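Local coordinates for lipid-transfer protein (Thermomonospora curvata, PDB 6OK1) that is a lipid-transfer protein of the thiolase superfamily with a thiolase-like fold, its precise function not being established, at residues 177-188 with 333-342; 208-216 with 294-302. One frame throughout, in Å; residues are numbered along the deposited sequence.

Contact 1 of 2, residues 177-188 with 333-342; sequences DRKHAATNPKAW and CNTHGGQLGE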
ATOM      1  N   ASP A 177      -9.968 -26.314  15.335  1.00 26.84           N
ATOM      2  CA  ASP A 177     -10.290 -25.677  14.065  1.00 23.09           C
ATOM      3  C   ASP A 177     -11.125 -26.593  13.176  1.00 29.39           C
ATOM      4  O   ASP A 177     -12.137 -26.178  12.599  1.00 27.48           O
ATOM      5  CB  ASP A 177      -9.009 -25.321  13.291  1.00 23.05           C
ATOM      6  CG  ASP A 177      -8.414 -23.970  13.646  1.00 27.95           C
ATOM      7  OD1 ASP A 177      -9.039 -23.141  14.321  1.00 25.49           O
ATOM      8  OD2 ASP A 177      -7.255 -23.745  13.206  1.00 26.07           O
ATOM      9  N   ARG A 178     -10.647 -27.820  12.963  1.00 24.50           N
ATOM     10  CA  ARG A 178     -11.336 -28.713  12.040  1.00 25.89           C
ATOM     11  C   ARG A 178     -12.668 -29.186  12.615  1.00 28.76           C
ATOM     12  O   ARG A 178     -13.598 -29.480  11.864  1.00 26.93           O
ATOM     13  CB  ARG A 178     -10.426 -29.893  11.692  1.00 24.71           C
ATOM     14  CG  ARG A 178      -9.224 -29.473  10.786  1.00 27.22           C
ATOM     15  CD  ARG A 178      -9.647 -29.151   9.357  1.00 27.23           C
ATOM     16  NE  ARG A 178     -10.091 -30.370   8.681  1.00 26.91           N
ATOM     17  CZ  ARG A 178      -9.326 -31.152   7.922  1.00 28.01           C
ATOM     18  NH1 ARG A 178      -8.058 -30.838   7.667  1.00 29.13           N
ATOM     19  NH2 ARG A 178      -9.850 -32.260   7.396  1.00 27.66           N
ATOM     20  N   LYS A 179     -12.787 -29.240  13.936  1.00 25.28           N
ATOM     21  CA  LYS A 179     -14.081 -29.576  14.531  1.00 26.13           C
ATOM     22  C   LYS A 179     -15.125 -28.529  14.156  1.00 29.34           C
ATOM     23  O   LYS A 179     -16.258 -28.851  13.757  1.00 29.97           O
ATOM     24  CB  LYS A 179     -13.938 -29.678  16.046  1.00 27.26           C
ATOM     25  CG  LYS A 179     -15.238 -29.977  16.804  1.00 31.76           C
ATOM     26  CD  LYS A 179     -14.913 -30.231  18.288  1.00 36.65           C
ATOM     27  CE  LYS A 179     -16.136 -30.566  19.089  1.00 84.62           C
ATOM     28  NZ  LYS A 179     -15.770 -30.836  20.502  1.00 65.48           N
ATOM     29  N   HIS A 180     -14.749 -27.261  14.259  1.00 29.05           N
ATOM     30  CA  HIS A 180     -15.679 -26.191  13.937  1.00 29.22           C
ATOM     31  C   HIS A 180     -15.898 -26.088  12.438  1.00 27.80           C
ATOM     32  O   HIS A 180     -17.012 -25.801  11.990  1.00 29.77           O
ATOM     33  CB  HIS A 180     -15.161 -24.869  14.499  1.00 24.80           C
ATOM     34  CG  HIS A 180     -15.076 -24.852  15.996  1.00 28.82           C
ATOM     35  ND1 HIS A 180     -14.328 -23.928  16.695  1.00 26.80           N
ATOM     36  CD2 HIS A 180     -15.659 -25.648  16.928  1.00 30.81           C
ATOM     37  CE1 HIS A 180     -14.437 -24.166  17.994  1.00 28.68           C
ATOM     38  NE2 HIS A 180     -15.250 -25.198  18.163  1.00 31.44           N
ATOM     39  N   ALA A 181     -14.844 -26.303  11.640  1.00 27.81           N
ATOM     40  CA  ALA A 181     -15.024 -26.274  10.197  1.00 23.89           C
ATOM     41  C   ALA A 181     -15.984 -27.365   9.742  1.00 26.75           C
ATOM     42  O   ALA A 181     -16.726 -27.187   8.769  1.00 28.32           O
ATOM     43  CB  ALA A 181     -13.687 -26.432   9.473  1.00 25.61           C
ATOM     44  N   ALA A 182     -15.977 -28.503  10.427  1.00 26.57           N
ATOM     45  CA  ALA A 182     -16.760 -29.649   9.977  1.00 27.09           C
ATOM     46  C   ALA A 182     -18.265 -29.381   9.982  1.00 30.29           C
ATOM     47  O   ALA A 182     -18.994 -30.035   9.239  1.00 30.13           O
ATOM     48  CB  ALA A 182     -16.436 -30.857  10.842  1.00 30.85           C
ATOM     49  N   THR A 183     -18.757 -28.440  10.795  1.00 30.19           N
ATOM     50  CA  THR A 183     -20.170 -28.083  10.799  1.00 28.96           C
ATOM     51  C   THR A 183     -20.438 -26.765  10.081  1.00 28.78           C
ATOM     52  O   THR A 183     -21.521 -26.192  10.230  1.00 35.69           O
ATOM     53  CB  THR A 183     -20.698 -28.027  12.237  1.00 35.23           C
ATOM     54  OG1 THR A 183     -19.955 -27.081  13.012  1.00 33.72           O
ATOM     55  CG2 THR A 183     -20.574 -29.387  12.887  1.00 34.59           C
ATOM     56  N   ASN A 184     -19.472 -26.276   9.293  1.00 29.17           N
ATOM     57  CA  ASN A 184     -19.611 -25.005   8.588  1.00 26.48           C
ATOM     58  C   ASN A 184     -19.745 -25.264   7.092  1.00 28.88           C
ATOM     59  O   ASN A 184     -18.738 -25.566   6.430  1.00 30.07           O
ATOM     60  CB  ASN A 184     -18.398 -24.113   8.845  1.00 27.11           C
ATOM     61  CG  ASN A 184     -18.485 -22.818   8.089  1.00 28.72           C
ATOM     62  OD1 ASN A 184     -19.486 -22.539   7.419  1.00 31.92           O
ATOM     63  ND2 ASN A 184     -17.426 -22.019   8.167  1.00 28.15           N
ATOM     64  N   PRO A 185     -20.944 -25.141   6.509  1.00 32.45           N
ATOM     65  CA  PRO A 185     -21.100 -25.483   5.084  1.00 29.33           C
ATOM     66  C   PRO A 185     -20.220 -24.664   4.163  1.00 30.68           C
ATOM     67  O   PRO A 185     -19.990 -25.076   3.018  1.00 31.51           O
ATOM     68  CB  PRO A 185     -22.592 -25.209   4.816  1.00 33.63           C
ATOM     69  CG  PRO A 185     -23.255 -25.349   6.162  1.00 36.78           C
ATOM     70  CD  PRO A 185     -22.239 -24.832   7.148  1.00 34.63           C
ATOM     71  N   LYS A 186     -19.742 -23.505   4.610  1.00 27.47           N
ATOM     72  CA  LYS A 186     -18.888 -22.660   3.776  1.00 25.31           C
ATOM     73  C   LYS A 186     -17.425 -23.069   3.833  1.00 25.84           C
ATOM     74  O   LYS A 186     -16.631 -22.599   3.010  1.00 28.77           O
ATOM     75  CB  LYS A 186     -19.010 -21.203   4.213  1.00 26.61           C
ATOM     76  CG  LYS A 186     -20.413 -20.632   4.151  1.00 28.72           C
ATOM     77  CD  LYS A 186     -20.911 -20.558   2.727  1.00 35.15           C
ATOM     78  CE  LYS A 186     -22.313 -19.930   2.667  1.00 49.27           C
ATOM     79  NZ  LYS A 186     -22.863 -19.910   1.279  1.00 64.75           N
ATOM     80  N   ALA A 187     -17.065 -23.922   4.780  1.00 26.83           N
ATOM     81  CA  ALA A 187     -15.681 -24.302   5.015  1.00 24.64           C
ATOM     82  C   ALA A 187     -15.221 -25.366   4.032  1.00 25.19           C
ATOM     83  O   ALA A 187     -15.986 -26.250   3.625  1.00 27.51           O
ATOM     84  CB  ALA A 187     -15.520 -24.818   6.449  1.00 26.79           C
ATOM     85  N   TRP A 188     -13.940 -25.292   3.655  1.00 26.12           N
ATOM     86  CA  TRP A 188     -13.429 -26.284   2.724  1.00 27.18           C
ATOM     87  C   TRP A 188     -13.495 -27.668   3.326  1.00 27.87           C
ATOM     88  O   TRP A 188     -13.708 -28.648   2.606  1.00 28.89           O
ATOM     89  CB  TRP A 188     -11.989 -25.984   2.310  1.00 27.91           C
ATOM     90  CG  TRP A 188     -11.551 -26.923   1.233  1.00 28.69           C
ATOM     91  CD1 TRP A 188     -10.654 -27.940   1.344  1.00 34.03           C
ATOM     92  CD2 TRP A 188     -12.035 -26.954  -0.119  1.00 30.17           C
ATOM     93  NE1 TRP A 188     -10.541 -28.602   0.146  1.00 36.64           N
ATOM     94  CE2 TRP A 188     -11.378 -28.014  -0.768  1.00 31.92           C
ATOM     95  CE3 TRP A 188     -12.964 -26.187  -0.840  1.00 30.22           C
ATOM     96  CZ2 TRP A 188     -11.610 -28.329  -2.107  1.00 36.88           C
ATOM     97  CZ3 TRP A 188     -13.196 -26.503  -2.181  1.00 36.93           C
ATOM     98  CH2 TRP A 188     -12.525 -27.580  -2.793  1.00 33.46           C
ATOM     99  N   CYS A 333     -13.381 -20.481  20.119  1.00 27.09           N
ATOM    100  CA  CYS A 333     -12.365 -19.965  19.215  1.00 25.28           C
ATOM    101  C   CYS A 333     -12.586 -20.482  17.808  1.00 22.99           C
ATOM    102  O   CYS A 333     -12.842 -21.673  17.599  1.00 28.96           O
ATOM    103  CB  CYS A 333     -10.993 -20.367  19.724  1.00 28.21           C
ATOM    104  SG  CYS A 333      -9.597 -19.722  18.730  1.00 28.31           S
ATOM    105  N   ASN A 334     -12.434 -19.586  16.838  1.00 25.12           N
ATOM    106  CA  ASN A 334     -12.427 -19.956  15.430  1.00 24.85           C
ATOM    107  C   ASN A 334     -13.634 -20.831  15.100  1.00 25.65           C
ATOM    108  O   ASN A 334     -13.519 -21.906  14.496  1.00 29.07           O
ATOM    109  CB  ASN A 334     -11.112 -20.637  15.066  1.00 22.91           C
ATOM    110  CG  ASN A 334      -9.934 -19.668  15.089  1.00 23.48           C
ATOM    111  OD1 ASN A 334     -10.142 -18.457  15.172  1.00 25.48           O
ATOM    112  ND2 ASN A 334      -8.711 -20.180  14.983  1.00 26.50           N
ATOM    113  N   THR A 335     -14.813 -20.317  15.474  1.00 28.30           N
ATOM    114  CA  THR A 335     -16.076 -21.017  15.286  1.00 25.53           C
ATOM    115  C   THR A 335     -16.431 -21.252  13.816  1.00 27.95           C
ATOM    116  O   THR A 335     -17.305 -22.073  13.528  1.00 31.86           O
ATOM    117  CB  THR A 335     -17.177 -20.224  15.990  1.00 25.42           C
ATOM    118  OG1 THR A 335     -16.991 -18.821  15.767  1.00 28.21           O
ATOM    119  CG2 THR A 335     -17.096 -20.488  17.484  1.00 32.03           C
ATOM    120  N   HIS A 336     -15.786 -20.555  12.881  1.00 26.18           N
ATOM    121  CA  HIS A 336     -15.928 -20.845  11.455  1.00 28.56           C
ATOM    122  C   HIS A 336     -14.979 -21.932  10.968  1.00 29.99           C
ATOM    123  O   HIS A 336     -15.143 -22.431   9.847  1.00 26.00           O
ATOM    124  CB  HIS A 336     -15.686 -19.570  10.627  1.00 26.62           C
ATOM    125  CG  HIS A 336     -14.330 -18.957  10.822  1.00 25.97           C
ATOM    126  ND1 HIS A 336     -13.725 -18.845  12.059  1.00 25.10           N
ATOM    127  CD2 HIS A 336     -13.476 -18.397   9.935  1.00 25.77           C
ATOM    128  CE1 HIS A 336     -12.550 -18.252  11.918  1.00 28.21           C
ATOM    129  NE2 HIS A 336     -12.378 -17.970  10.639  1.00 26.96           N
ATOM    130  N   GLY A 337     -13.974 -22.283  11.757  1.00 26.28           N
ATOM    131  CA  GLY A 337     -12.958 -23.229  11.345  1.00 24.65           C
ATOM    132  C   GLY A 337     -11.595 -22.610  11.116  1.00 26.36           C
ATOM    133  O   GLY A 337     -10.628 -23.344  10.883  1.00 24.62           O
ATOM    134  N   GLY A 338     -11.491 -21.281  11.183  1.00 24.28           N
ATOM    135  CA  GLY A 338     -10.214 -20.599  11.028  1.00 22.77           C
ATOM    136  C   GLY A 338      -9.724 -20.522   9.596  1.00 23.83           C
ATOM    137  O   GLY A 338     -10.384 -20.940   8.638  1.00 25.78           O
ATOM    138  N   GLN A 339      -8.523 -19.942   9.446  1.00 22.65           N
ATOM    139  CA  GLN A 339      -7.856 -19.996   8.158  1.00 21.67           C
ATOM    140  C   GLN A 339      -7.549 -21.441   7.797  1.00 23.91           C
ATOM    141  O   GLN A 339      -7.510 -21.799   6.613  1.00 23.36           O
ATOM    142  CB  GLN A 339      -6.556 -19.184   8.179  1.00 20.93           C
ATOM    143  CG  GLN A 339      -6.744 -17.740   8.594  1.00 22.49           C
ATOM    144  CD  GLN A 339      -7.582 -16.976   7.614  1.00 25.96           C
ATOM    145  OE1 GLN A 339      -7.117 -16.632   6.535  1.00 23.27           O
ATOM    146  NE2 GLN A 339      -8.823 -16.698   7.986  1.00 22.89           N
ATOM    147  N   LEU A 340      -7.305 -22.270   8.823  1.00 22.60           N
ATOM    148  CA  LEU A 340      -6.887 -23.658   8.624  1.00 26.60           C
ATOM    149  C   LEU A 340      -8.037 -24.524   8.118  1.00 28.18           C
ATOM    150  O   LEU A 340      -7.833 -25.403   7.268  1.00 25.92           O
ATOM    151  CB  LEU A 340      -6.354 -24.226   9.941  1.00 26.09           C
ATOM    152  CG  LEU A 340      -5.612 -25.544   9.841  1.00 32.71           C
ATOM    153  CD1 LEU A 340      -4.149 -25.304   9.592  1.00 52.50           C
ATOM    154  CD2 LEU A 340      -5.813 -26.371  11.092  1.00 39.13           C
ATOM    155  N   GLY A 341      -9.246 -24.281   8.616  1.00 25.84           N
ATOM    156  CA  GLY A 341     -10.406 -25.119   8.347  1.00 30.26           C
ATOM    157  C   GLY A 341     -11.433 -24.554   7.381  1.00 24.45           C
ATOM    158  O   GLY A 341     -12.086 -25.312   6.661  1.00 27.27           O
ATOM    159  N   GLU A 342     -11.628 -23.232   7.369  1.00 23.96           N
ATOM    160  CA  GLU A 342     -12.612 -22.635   6.457  1.00 27.38           C
ATOM    161  C   GLU A 342     -11.930 -22.250   5.149  1.00 25.45           C
ATOM    162  O   GLU A 342     -12.226 -22.817   4.094  1.00 25.62           O
ATOM    163  CB  GLU A 342     -13.303 -21.423   7.091  1.00 23.85           C
ATOM    164  CG  GLU A 342     -14.292 -20.774   6.115  1.00 26.38           C
ATOM    165  CD  GLU A 342     -15.038 -19.598   6.694  1.00 30.86           C
ATOM    166  OE1 GLU A 342     -14.439 -18.520   6.750  1.00 25.83           O
ATOM    167  OE2 GLU A 342     -16.217 -19.735   7.067  1.00 26.85           O
TER
HETATM  168  O   HOH W   1      -6.838 -28.173   7.610  1.00 29.59           O

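Contact 2 of 2, residues 208-216 with 294-302; sequences PLHLLDCCQ and YDHFTPLVL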
ATOM      1  N   PRO A 208       8.958 -28.015  13.682  1.00 22.65           N
ATOM      2  CA  PRO A 208       8.002 -28.961  14.297  1.00 20.98           C
ATOM      3  C   PRO A 208       6.586 -28.937  13.727  1.00 25.57           C
ATOM      4  O   PRO A 208       5.634 -29.233  14.459  1.00 26.41           O
ATOM      5  CB  PRO A 208       7.983 -28.498  15.747  1.00 24.05           C
ATOM      6  CG  PRO A 208       8.093 -26.987  15.614  1.00 25.36           C
ATOM      7  CD  PRO A 208       9.084 -26.787  14.497  1.00 24.48           C
ATOM      8  N   LEU A 209       6.433 -28.561  12.463  1.00 21.80           N
ATOM      9  CA  LEU A 209       5.115 -28.429  11.836  1.00 19.54           C
ATOM     10  C   LEU A 209       4.819 -29.633  10.943  1.00 22.27           C
ATOM     11  O   LEU A 209       5.565 -29.916   9.998  1.00 23.61           O
ATOM     12  CB  LEU A 209       5.023 -27.146  11.004  1.00 21.85           C
ATOM     13  CG  LEU A 209       4.784 -25.847  11.773  1.00 26.60           C
ATOM     14  CD1 LEU A 209       5.873 -25.556  12.766  1.00 29.90           C
ATOM     15  CD2 LEU A 209       4.652 -24.699  10.794  1.00 29.54           C
ATOM     16  N   HIS A 210       3.691 -30.288  11.213  1.00 22.00           N
ATOM     17  CA  HIS A 210       3.107 -31.303  10.356  1.00 23.42           C
ATOM     18  C   HIS A 210       2.327 -30.643   9.219  1.00 23.26           C
ATOM     19  O   HIS A 210       1.961 -29.470   9.277  1.00 22.81           O
ATOM     20  CB  HIS A 210       2.139 -32.182  11.156  1.00 21.66           C
ATOM     21  CG  HIS A 210       2.785 -33.031  12.212  1.00 22.47           C
ATOM     22  ND1 HIS A 210       3.100 -34.354  11.996  1.00 24.82           N
ATOM     23  CD2 HIS A 210       3.122 -32.770  13.497  1.00 24.58           C
ATOM     24  CE1 HIS A 210       3.629 -34.866  13.096  1.00 29.74           C
ATOM     25  NE2 HIS A 210       3.676 -33.919  14.017  1.00 22.77           N
ATOM     26  N   LEU A 211       1.966 -31.452   8.231  1.00 23.91           N
ATOM     27  CA  LEU A 211       1.067 -30.975   7.181  1.00 22.43           C
ATOM     28  C   LEU A 211      -0.205 -30.364   7.763  1.00 20.68           C
ATOM     29  O   LEU A 211      -0.645 -29.295   7.326  1.00 21.85           O
ATOM     30  CB  LEU A 211       0.737 -32.140   6.258  1.00 22.45           C
ATOM     31  CG  LEU A 211      -0.250 -31.836   5.147  1.00 25.23           C
ATOM     32  CD1 LEU A 211       0.239 -30.701   4.280  1.00 31.33           C
ATOM     33  CD2 LEU A 211      -0.422 -33.080   4.329  1.00 37.33           C
ATOM     34  N   LEU A 212      -0.790 -30.995   8.782  1.00 22.64           N
ATOM     35  CA  LEU A 212      -2.042 -30.485   9.316  1.00 22.89           C
ATOM     36  C   LEU A 212      -1.867 -29.294  10.273  1.00 23.27           C
ATOM     37  O   LEU A 212      -2.871 -28.798  10.784  1.00 24.71           O
ATOM     38  CB  LEU A 212      -2.831 -31.633   9.991  1.00 23.08           C
ATOM     39  CG  LEU A 212      -3.542 -32.525   8.976  1.00 28.66           C
ATOM     40  CD1 LEU A 212      -4.071 -33.762   9.652  1.00 29.48           C
ATOM     41  CD2 LEU A 212      -4.678 -31.774   8.298  1.00 38.71           C
ATOM     42  N   ASP A 213      -0.636 -28.780  10.471  1.00 22.61           N
ATOM     43  CA  ASP A 213      -0.424 -27.484  11.127  1.00 21.24           C
ATOM     44  C   ASP A 213      -0.508 -26.319  10.156  1.00 21.26           C
ATOM     45  O   ASP A 213      -0.454 -25.162  10.596  1.00 23.91           O
ATOM     46  CB  ASP A 213       0.953 -27.446  11.800  1.00 24.20           C
ATOM     47  CG  ASP A 213       1.017 -28.344  12.993  1.00 24.30           C
ATOM     48  OD1 ASP A 213       0.107 -28.217  13.827  1.00 22.97           O
ATOM     49  OD2 ASP A 213       1.948 -29.172  13.068  1.00 24.22           O
ATOM     50  N   CYS A 214      -0.638 -26.598   8.860  1.00 24.69           N
ATOM     51  CA  CYS A 214      -0.499 -25.609   7.803  1.00 21.76           C
ATOM     52  C   CYS A 214      -1.799 -25.483   7.034  1.00 27.27           C
ATOM     53  O   CYS A 214      -2.370 -26.495   6.633  1.00 30.66           O
ATOM     54  CB  CYS A 214       0.598 -25.998   6.813  1.00 22.43           C
ATOM     55  SG  CYS A 214       2.182 -26.326   7.570  1.00 24.76           S
ATOM     56  N   CYS A 215      -2.236 -24.250   6.784  1.00 24.37           N
ATOM     57  CA  CYS A 215      -3.449 -24.081   5.989  1.00 30.90           C
ATOM     58  C   CYS A 215      -3.118 -24.190   4.491  1.00 29.20           C
ATOM     59  O   CYS A 215      -1.974 -24.047   4.059  1.00 25.34           O
ATOM     60  CB  CYS A 215      -4.151 -22.746   6.317  1.00 25.38           C
ATOM     61  SG  CYS A 215      -3.376 -21.312   5.596  1.00 28.56           S
ATOM     62  N   GLN A 216      -4.133 -24.496   3.699  1.00 24.07           N
ATOM     63  CA  GLN A 216      -3.974 -24.528   2.249  1.00 24.09           C
ATOM     64  C   GLN A 216      -4.349 -23.167   1.673  1.00 24.36           C
ATOM     65  O   GLN A 216      -5.016 -22.353   2.317  1.00 27.58           O
ATOM     66  CB  GLN A 216      -4.873 -25.597   1.622  1.00 29.50           C
ATOM     67  CG  GLN A 216      -4.631 -27.052   2.059  1.00 35.58           C
ATOM     68  CD  GLN A 216      -5.454 -28.048   1.226  1.00 98.04           C
ATOM     69  OE1 GLN A 216      -6.099 -27.670   0.253  1.00 49.09           O
ATOM     70  NE2 GLN A 216      -5.431 -29.314   1.613  1.00 42.40           N
ATOM     71  N   TYR A 294      -5.874 -15.721  14.411  1.00 21.84           N
ATOM     72  CA  TYR A 294      -5.269 -16.014  13.117  1.00 21.46           C
ATOM     73  C   TYR A 294      -4.416 -17.268  13.190  1.00 22.96           C
ATOM     74  O   TYR A 294      -3.532 -17.398  14.048  1.00 22.53           O
ATOM     75  CB  TYR A 294      -4.424 -14.826  12.690  1.00 22.26           C
ATOM     76  CG  TYR A 294      -4.116 -14.718  11.206  1.00 19.39           C
ATOM     77  CD1 TYR A 294      -3.065 -15.422  10.632  1.00 21.02           C
ATOM     78  CD2 TYR A 294      -4.826 -13.828  10.417  1.00 19.89           C
ATOM     79  CE1 TYR A 294      -2.752 -15.240   9.280  1.00 21.60           C
ATOM     80  CE2 TYR A 294      -4.528 -13.643   9.087  1.00 24.38           C
ATOM     81  CZ  TYR A 294      -3.485 -14.340   8.527  1.00 23.64           C
ATOM     82  OH  TYR A 294      -3.201 -14.141   7.195  1.00 21.38           O
ATOM     83  N   ASP A 295      -4.638 -18.157  12.233  1.00 18.78           N
ATOM     84  CA  ASP A 295      -4.218 -19.540  12.367  1.00 19.83           C
ATOM     85  C   ASP A 295      -3.851 -20.121  11.011  1.00 20.65           C
ATOM     86  O   ASP A 295      -4.186 -21.269  10.707  1.00 24.70           O
ATOM     87  CB  ASP A 295      -5.316 -20.375  13.010  1.00 20.97           C
ATOM     88  CG  ASP A 295      -6.555 -20.436  12.155  1.00 25.33           C
ATOM     89  OD1 ASP A 295      -6.891 -19.400  11.555  1.00 22.52           O
ATOM     90  OD2 ASP A 295      -7.184 -21.512  12.098  1.00 25.00           O
ATOM     91  N   HIS A 296      -3.151 -19.348  10.171  1.00 22.74           N
ATOM     92  CA  HIS A 296      -2.643 -19.945   8.933  1.00 20.85           C
ATOM     93  C   HIS A 296      -1.622 -21.027   9.238  1.00 22.44           C
ATOM     94  O   HIS A 296      -1.510 -21.998   8.484  1.00 22.56           O
ATOM     95  CB  HIS A 296      -2.085 -18.910   7.970  1.00 24.22           C
ATOM     96  CG  HIS A 296      -0.906 -18.149   8.473  1.00 22.99           C
ATOM     97  ND1 HIS A 296      -0.687 -17.896   9.809  1.00 26.64           N
ATOM     98  CD2 HIS A 296       0.120 -17.564   7.804  1.00 28.86           C
ATOM     99  CE1 HIS A 296       0.406 -17.163   9.941  1.00 31.70           C
ATOM    100  NE2 HIS A 296       0.922 -16.962   8.742  1.00 29.13           N
ATOM    101  N   PHE A 297      -0.956 -20.920  10.388  1.00 22.19           N
ATOM    102  CA  PHE A 297      -0.178 -21.993  10.997  1.00 24.04           C
ATOM    103  C   PHE A 297      -0.605 -22.093  12.453  1.00 24.24           C
ATOM    104  O   PHE A 297      -0.840 -21.074  13.109  1.00 26.96           O
ATOM    105  CB  PHE A 297       1.332 -21.713  10.894  1.00 22.80           C
ATOM    106  CG  PHE A 297       1.817 -21.621   9.483  1.00 20.95           C
ATOM    107  CD1 PHE A 297       2.061 -22.767   8.744  1.00 23.37           C
ATOM    108  CD2 PHE A 297       1.988 -20.386   8.876  1.00 23.33           C
ATOM    109  CE1 PHE A 297       2.481 -22.681   7.430  1.00 23.14           C
ATOM    110  CE2 PHE A 297       2.404 -20.309   7.566  1.00 24.66           C
ATOM    111  CZ  PHE A 297       2.660 -21.448   6.853  1.00 24.05           C
ATOM    112  N   THR A 298      -0.679 -23.297  12.974  1.00 22.51           N
ATOM    113  CA  THR A 298      -1.168 -23.464  14.332  1.00 20.51           C
ATOM    114  C   THR A 298      -0.288 -22.938  15.457  1.00 22.71           C
ATOM    115  O   THR A 298      -0.825 -22.549  16.494  1.00 22.13           O
ATOM    116  CB  THR A 298      -1.403 -24.941  14.610  1.00 21.15           C
ATOM    117  OG1 THR A 298      -0.191 -25.659  14.330  1.00 22.45           O
ATOM    118  CG2 THR A 298      -2.597 -25.463  13.781  1.00 24.44           C
ATOM    119  N   PRO A 299       1.047 -22.998  15.373  1.00 23.27           N
ATOM    120  CA  PRO A 299       1.820 -22.807  16.614  1.00 22.75           C
ATOM    121  C   PRO A 299       1.701 -21.428  17.206  1.00 24.35           C
ATOM    122  O   PRO A 299       1.801 -21.297  18.429  1.00 24.43           O
ATOM    123  CB  PRO A 299       3.258 -23.103  16.193  1.00 23.17           C
ATOM    124  CG  PRO A 299       3.103 -24.006  14.991  1.00 27.27           C
ATOM    125  CD  PRO A 299       1.900 -23.486  14.272  1.00 25.88           C
ATOM    126  N   LEU A 300       1.543 -20.384  16.391  1.00 21.59           N
ATOM    127  CA  LEU A 300       1.514 -19.044  16.949  1.00 22.30           C
ATOM    128  C   LEU A 300       0.172 -18.712  17.577  1.00 23.86           C
ATOM    129  O   LEU A 300       0.017 -17.624  18.127  1.00 23.97           O
ATOM    130  CB  LEU A 300       1.868 -18.005  15.877  1.00 24.30           C
ATOM    131  CG  LEU A 300       3.273 -18.177  15.269  1.00 27.36           C
ATOM    132  CD1 LEU A 300       3.598 -17.112  14.215  1.00 27.02           C
ATOM    133  CD2 LEU A 300       4.338 -18.166  16.337  1.00 29.95           C
ATOM    134  N   VAL A 301      -0.789 -19.631  17.533  1.00 21.43           N
ATOM    135  CA  VAL A 301      -2.006 -19.421  18.313  1.00 21.86           C
ATOM    136  C   VAL A 301      -1.687 -19.412  19.795  1.00 22.06           C
ATOM    137  O   VAL A 301      -2.330 -18.686  20.566  1.00 22.81           O
ATOM    138  CB  VAL A 301      -3.052 -20.485  17.953  1.00 23.32           C
ATOM    139  CG1 VAL A 301      -4.269 -20.410  18.907  1.00 23.96           C
ATOM    140  CG2 VAL A 301      -3.513 -20.294  16.510  1.00 26.30           C
ATOM    141  N   LEU A 302      -0.693 -20.209  20.233  1.00 24.14           N
ATOM    142  CA  LEU A 302      -0.409 -20.319  21.648  1.00 24.18           C
ATOM    143  C   LEU A 302       0.127 -18.998  22.218  1.00 22.27           C
ATOM    144  O   LEU A 302      -0.439 -18.499  23.184  1.00 24.60           O
ATOM    145  CB  LEU A 302       0.532 -21.499  21.921  1.00 22.03           C
ATOM    146  CG  LEU A 302      -0.145 -22.872  22.047  1.00 24.92           C
ATOM    147  CD1 LEU A 302      -0.687 -23.341  20.708  1.00 23.84           C
ATOM    148  CD2 LEU A 302       0.814 -23.935  22.564  1.00 30.33           C
TER

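Contact 1 of 2, residues 177-188 with 333-342
Gly337 and Gly341 let the loop and short helix of 333-342 press directly on helix 167-182. Gly337 CA sits 3.3 Å from Asp177 O in a CA-H...O contact, and Ala181 and Gly337 come within 3.9 Å, CA to CA. The methyl of Ala181, CB, rests 3.4 Å from Gly341 O, and the methyl of Ala187 packs on the same residue and on Glu342. Past the helix end, Asn184 has its amide anti to the backbone N (chi1 178°), pointing ND2 at two acceptors in its own plane. Asn184 ND2 reaches His336 O at 2.9 Å, almost straight (169°), and Glu342 OE2 at 2.8 Å, on the anti side and somewhat out of the carboxylate plane. Asn184 OD1 accepts from Lys186 N in an Asx turn, so both ends of the amide are fixed. Asn334 ND2 donates to the syn lone pair of Asp177 OD1 (3.1 Å), the two planes nearly coplanar, while Asn334 OD1 accepts from Leu293 N. His180 ND1 makes weak, shared bonds to Cys333 O and Asn334 O at the ring edge. Besides packing on helix 167-182, segment 333-342 touches Ile292 of strand 290-292 through Asn334, Thr335 and His336, the last two also reaching helix 348-359.

Contact 2 of 2, residues 208-216 with 294-302
The ring of Phe297 meets Cys214 at its edge: Cys214 SG lies near the ring plane, 4.8 Å from the centroid, a sulfur-aromatic contact, with the closest approach 3.7 Å from SG to Phe297 CE1. Leu209 CD2 reaches CD1 of the same ring, its side chain crossing that of Phe297 at about a right angle, and its other methyl, Leu209 CD1, packs 3.9 Å from Pro299 CG. The His296 imidazole is sandwiched within its own segment, with Tyr294 CE1 over one face toward the rim and Phe297 CD2 over the centre of the other. With CG between the backbone N and the carbonyl carbon (chi1 63°), the ring is carried into this slot, while His296 CB is left against Cys215 SG. Between the segments the backbones form a single bridge, Cys214 with Phe297. Thr298 N donates to Asp213 O at 3.0 Å, and Cys215 N to His296 O at 2.9 Å. Asp213 is gripped by several donors. Asp213 OD1 takes a short bond of 2.6 Å from Thr298 OG1, which comes from above the carboxylate plane, and a second from His199 NE2; Asp213 OD2 receives His210 N at 2.8 Å on its anti lone pair. These bonds fix the rotation of the carboxylate and tie the turn 211-213 to its own strand. Phe170 of helix 167-182 touches Asp213, Thr298 and Pro299, and helix 148-163 lies against Phe297. The arrangement is an isolated beta bridge flanked by side-chain packing, joining the N-terminal and C-terminal thiolase-family regions of one chain.

Both contacts are largely buried and each pairs a segment of the N-terminal thiolase-family region with one of the C-terminal region; no other chain touches either. Helix 167-182 serves both, supplying one segment of contact 1 and covering contact 2 through Phe170. Contact 1 is the larger, a close glycine-alanine approach with amide and carboxylate bonds; contact 2 relies on a backbone bridge, an aspartate-threonine bond and apolar packing round an aromatic ring. They lie about 14 Å apart, centre to centre, and meet at Asp295, whose OD1 probably accepts from Gln339 N. Asp295 OD2 lies 2.5 Å from Asp177 OD2, two carboxylates close together.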